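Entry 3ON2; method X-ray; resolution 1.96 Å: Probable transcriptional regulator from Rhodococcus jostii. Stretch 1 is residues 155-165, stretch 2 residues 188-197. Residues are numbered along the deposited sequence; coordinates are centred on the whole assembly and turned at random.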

# COMPACT_ATOMS: atom_id res chain seq x y z
N ARG A 155 -10.59 -0.96 15.66
CA ARG A 155 -10.32 -2.38 15.90
C ARG A 155 -10.90 -3.25 14.77
O ARG A 155 -10.26 -4.25 14.36
CB ARG A 155 -10.86 -2.87 17.26
CG ARG A 155 -10.11 -2.32 18.47
CD ARG A 155 -8.62 -2.69 18.43
NE ARG A 155 -7.89 -1.91 19.44
CZ ARG A 155 -7.71 -2.29 20.70
NH1 ARG A 155 -8.19 -3.46 21.12
NH2 ARG A 155 -7.04 -1.51 21.54
N ILE A 156 -12.09 -2.88 14.28
CA ILE A 156 -12.73 -3.58 13.16
C ILE A 156 -11.84 -3.46 11.93
O ILE A 156 -11.52 -4.46 11.27
CB ILE A 156 -14.16 -3.05 12.89
CG1 ILE A 156 -15.08 -3.39 14.08
CG2 ILE A 156 -14.74 -3.62 11.58
CD1 ILE A 156 -16.51 -2.69 14.02
N ALA A 157 -11.42 -2.24 11.64
CA ALA A 157 -10.52 -1.99 10.52
C ALA A 157 -9.20 -2.77 10.67
O ALA A 157 -8.67 -3.28 9.67
CB ALA A 157 -10.27 -0.49 10.38
N LEU A 158 -8.69 -2.85 11.89
CA LEU A 158 -7.45 -3.54 12.18
C LEU A 158 -7.57 -5.06 11.94
O LEU A 158 -6.64 -5.68 11.39
CB LEU A 158 -6.98 -3.24 13.62
CG LEU A 158 -5.57 -3.73 13.97
CD1 LEU A 158 -4.56 -3.16 12.99
CD2 LEU A 158 -5.21 -3.39 15.43
N VAL A 159 -8.70 -5.64 12.33
CA VAL A 159 -8.92 -7.06 12.06
C VAL A 159 -8.98 -7.30 10.55
O VAL A 159 -8.38 -8.26 10.05
CB VAL A 159 -10.18 -7.63 12.78
CG1 VAL A 159 -10.54 -9.02 12.23
CG2 VAL A 159 -9.91 -7.70 14.29
N ALA A 160 -9.65 -6.39 9.83
CA ALA A 160 -9.70 -6.49 8.36
C ALA A 160 -8.29 -6.42 7.72
O ALA A 160 -7.96 -7.20 6.82
CB ALA A 160 -10.62 -5.39 7.76
N PHE A 161 -7.48 -5.46 8.18
CA PHE A 161 -6.11 -5.30 7.68
C PHE A 161 -5.27 -6.56 7.93
O PHE A 161 -4.60 -7.03 7.02
CB PHE A 161 -5.45 -4.07 8.30
CG PHE A 161 -3.99 -3.88 7.94
CD1 PHE A 161 -3.53 -4.06 6.64
CD2 PHE A 161 -3.11 -3.41 8.90
CE1 PHE A 161 -2.19 -3.83 6.31
CE2 PHE A 161 -1.77 -3.19 8.61
CZ PHE A 161 -1.30 -3.39 7.31
N ALA A 162 -5.36 -7.12 9.13
CA ALA A 162 -4.62 -8.33 9.48
C ALA A 162 -5.07 -9.48 8.58
O ALA A 162 -4.23 -10.26 8.11
CB ALA A 162 -4.84 -8.70 10.93
N THR A 163 -6.38 -9.59 8.39
CA THR A 163 -6.93 -10.63 7.53
C THR A 163 -6.37 -10.56 6.12
O THR A 163 -5.84 -11.56 5.61
CB THR A 163 -8.45 -10.59 7.48
OG1 THR A 163 -8.95 -10.75 8.81
CG2 THR A 163 -8.99 -11.72 6.54
N PHE A 164 -6.47 -9.39 5.49
CA PHE A 164 -6.07 -9.30 4.08
C PHE A 164 -4.56 -9.14 3.88
O PHE A 164 -4.02 -9.63 2.87
CB PHE A 164 -6.98 -8.31 3.30
CG PHE A 164 -8.41 -8.75 3.34
CD1 PHE A 164 -8.82 -9.85 2.57
CD2 PHE A 164 -9.31 -8.19 4.24
CE1 PHE A 164 -10.12 -10.33 2.66
CE2 PHE A 164 -10.63 -8.67 4.32
CZ PHE A 164 -11.02 -9.74 3.52
N HIS A 165 -3.87 -8.52 4.84
CA HIS A 165 -2.41 -8.62 4.82
C HIS A 165 -1.94 -10.07 5.05
O HIS A 165 -0.92 -10.48 4.49
CB HIS A 165 -1.74 -7.68 5.81
CG HIS A 165 -0.26 -7.58 5.62
ND1 HIS A 165 0.30 -7.01 4.49
CD2 HIS A 165 0.78 -7.99 6.39
CE1 HIS A 165 1.62 -7.09 4.58
NE2 HIS A 165 1.93 -7.66 5.72
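Stretch 2 188-197: ASDTFWRGLA

Stretch 2 lies along stretch 1 as a second helix running in nearly the opposite direction. Residues 188 to 196 are helical, continuing a helix that begins earlier in the chain, and the angle between the two N-to-C directions is 163°. The axes come no closer than 11.2 Å, a spacing wide enough for side chains to fill the space between them. The antiparallel register pairs Ala 188 with Thr 163, Phe 192 with Ala 160, and Leu 196 with Ile 156, so that every fourth residue of stretch 2, roughly one helical turn apart, returns to the same side. No hydrogen bond crosses the contact; it is mainly apolar packing, burying 362 Å² in all.

Ala 188 directs its CA-to-CB bond toward stretch 1. Its methyl is small enough to fit where the CA atoms of Ala 188 and Thr 163 are 7.4 Å apart, and its CB lies 3.8 Å from Thr 163 CG2 and 3.7 Å from Phe 164 CE1. The hydroxyl of Thr 163 is engaged within its own helix, where OG1 donates to Val 159 O at 2.8 Å, while its methyl meets the alanine. Ser 189, whose CB points sideways, brings OG to 3.3 Å from Phe 164 CZ; this is a contact rather than a hydrogen bond, and the hydroxyl finds its polar partner elsewhere in the structure.

Asp 190 and Thr 191 make no contact with stretch 1, a position that suits their polar side chains. Phe 192 then supplies the largest share of the contact. Its CA-to-CB bond points toward stretch 1, and with chi1 at -170° (t) the ring spans the gap between the helices. Its CZ sits 3.6 Å from Ala 160 CB, where a short side chain leaves room for the ring, and 3.9 Å from Ile 156 CG2. Phe 192 CE1 is 3.8 Å from Val 159 CG1, and the ring presents its edge to the backbone, with CZ 3.5 Å from Ile 156 O.

Trp 193, Arg 194 and Gly 195 are out of reach of stretch 1, and the long charged side chain of the exposed Arg 194 is kept out of the apolar contact. Leu 196 brings the helix back to the contact: its branched apolar side chain, in the mt rotamer, places CD1 3.9 Å from Ile 156 CG2. Ala 197 is the first residue to leave helical phi/psi, and it takes no part in the packing.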

# COMPACT_ATOMS: atom_id res chain seq x y z
N ALA A 188 -12.83 -14.90 2.82
CA ALA A 188 -12.49 -14.08 3.99
C ALA A 188 -13.42 -12.85 4.12
O ALA A 188 -13.87 -12.50 5.23
CB ALA A 188 -11.01 -13.65 3.94
N SER A 189 -13.71 -12.20 2.99
CA SER A 189 -14.67 -11.06 2.97
C SER A 189 -16.08 -11.42 3.37
O SER A 189 -16.69 -10.68 4.15
CB SER A 189 -14.71 -10.34 1.60
OG SER A 189 -13.47 -9.69 1.34
N ASP A 190 -16.60 -12.54 2.85
CA ASP A 190 -17.95 -13.01 3.23
C ASP A 190 -18.04 -13.37 4.72
O ASP A 190 -19.02 -13.04 5.39
CB ASP A 190 -18.37 -14.22 2.38
CG ASP A 190 -18.59 -13.86 0.90
OD1 ASP A 190 -18.73 -12.65 0.58
OD2 ASP A 190 -18.63 -14.81 0.07
N THR A 191 -17.01 -14.03 5.24
CA THR A 191 -17.03 -14.47 6.62
C THR A 191 -16.92 -13.25 7.56
O THR A 191 -17.64 -13.15 8.56
CB THR A 191 -15.91 -15.50 6.88
OG1 THR A 191 -16.09 -16.61 5.99
CG2 THR A 191 -15.94 -16.00 8.30
N PHE A 192 -16.01 -12.33 7.22
CA PHE A 192 -15.86 -11.06 7.93
C PHE A 192 -17.19 -10.30 7.92
O PHE A 192 -17.68 -9.88 8.98
CB PHE A 192 -14.76 -10.22 7.25
CG PHE A 192 -14.34 -8.96 8.02
CD1 PHE A 192 -13.77 -9.05 9.28
CD2 PHE A 192 -14.52 -7.70 7.45
CE1 PHE A 192 -13.37 -7.89 9.97
CE2 PHE A 192 -14.11 -6.55 8.13
CZ PHE A 192 -13.54 -6.65 9.39
N TRP A 193 -17.80 -10.15 6.75
CA TRP A 193 -19.05 -9.37 6.65
C TRP A 193 -20.12 -9.99 7.56
O TRP A 193 -20.77 -9.28 8.36
CB TRP A 193 -19.55 -9.27 5.19
CG TRP A 193 -20.85 -8.54 5.15
CD1 TRP A 193 -22.11 -9.09 5.12
CD2 TRP A 193 -21.03 -7.12 5.24
NE1 TRP A 193 -23.06 -8.09 5.16
CE2 TRP A 193 -22.43 -6.88 5.24
CE3 TRP A 193 -20.15 -6.03 5.32
CZ2 TRP A 193 -22.97 -5.58 5.30
CZ3 TRP A 193 -20.69 -4.74 5.39
CH2 TRP A 193 -22.09 -4.53 5.36
N ARG A 194 -20.28 -11.30 7.46
CA ARG A 194 -21.24 -12.04 8.31
C ARG A 194 -20.98 -11.89 9.81
O ARG A 194 -21.92 -11.75 10.61
CB ARG A 194 -21.26 -13.53 7.96
CG ARG A 194 -22.00 -13.87 6.67
CD ARG A 194 -21.99 -15.41 6.47
NE ARG A 194 -21.53 -15.79 5.15
CZ ARG A 194 -20.51 -16.61 4.90
NH1 ARG A 194 -19.81 -17.18 5.88
NH2 ARG A 194 -20.19 -16.89 3.64
N GLY A 195 -19.70 -11.89 10.18
CA GLY A 195 -19.33 -11.75 11.59
C GLY A 195 -19.58 -10.36 12.15
O GLY A 195 -19.70 -10.19 13.37
N LEU A 196 -19.66 -9.36 11.27
CA LEU A 196 -19.97 -8.00 11.69
C LEU A 196 -21.42 -7.62 11.50
O LEU A 196 -21.90 -6.77 12.22
CB LEU A 196 -19.12 -6.97 10.96
CG LEU A 196 -17.60 -7.13 10.94
CD1 LEU A 196 -17.08 -6.20 9.88
CD2 LEU A 196 -16.95 -6.85 12.33
N ALA A 197 -22.09 -8.23 10.52
CA ALA A 197 -23.39 -7.76 10.01
C ALA A 197 -24.49 -7.75 11.06
O ALA A 197 -24.48 -8.56 11.99
CB ALA A 197 -23.83 -8.59 8.78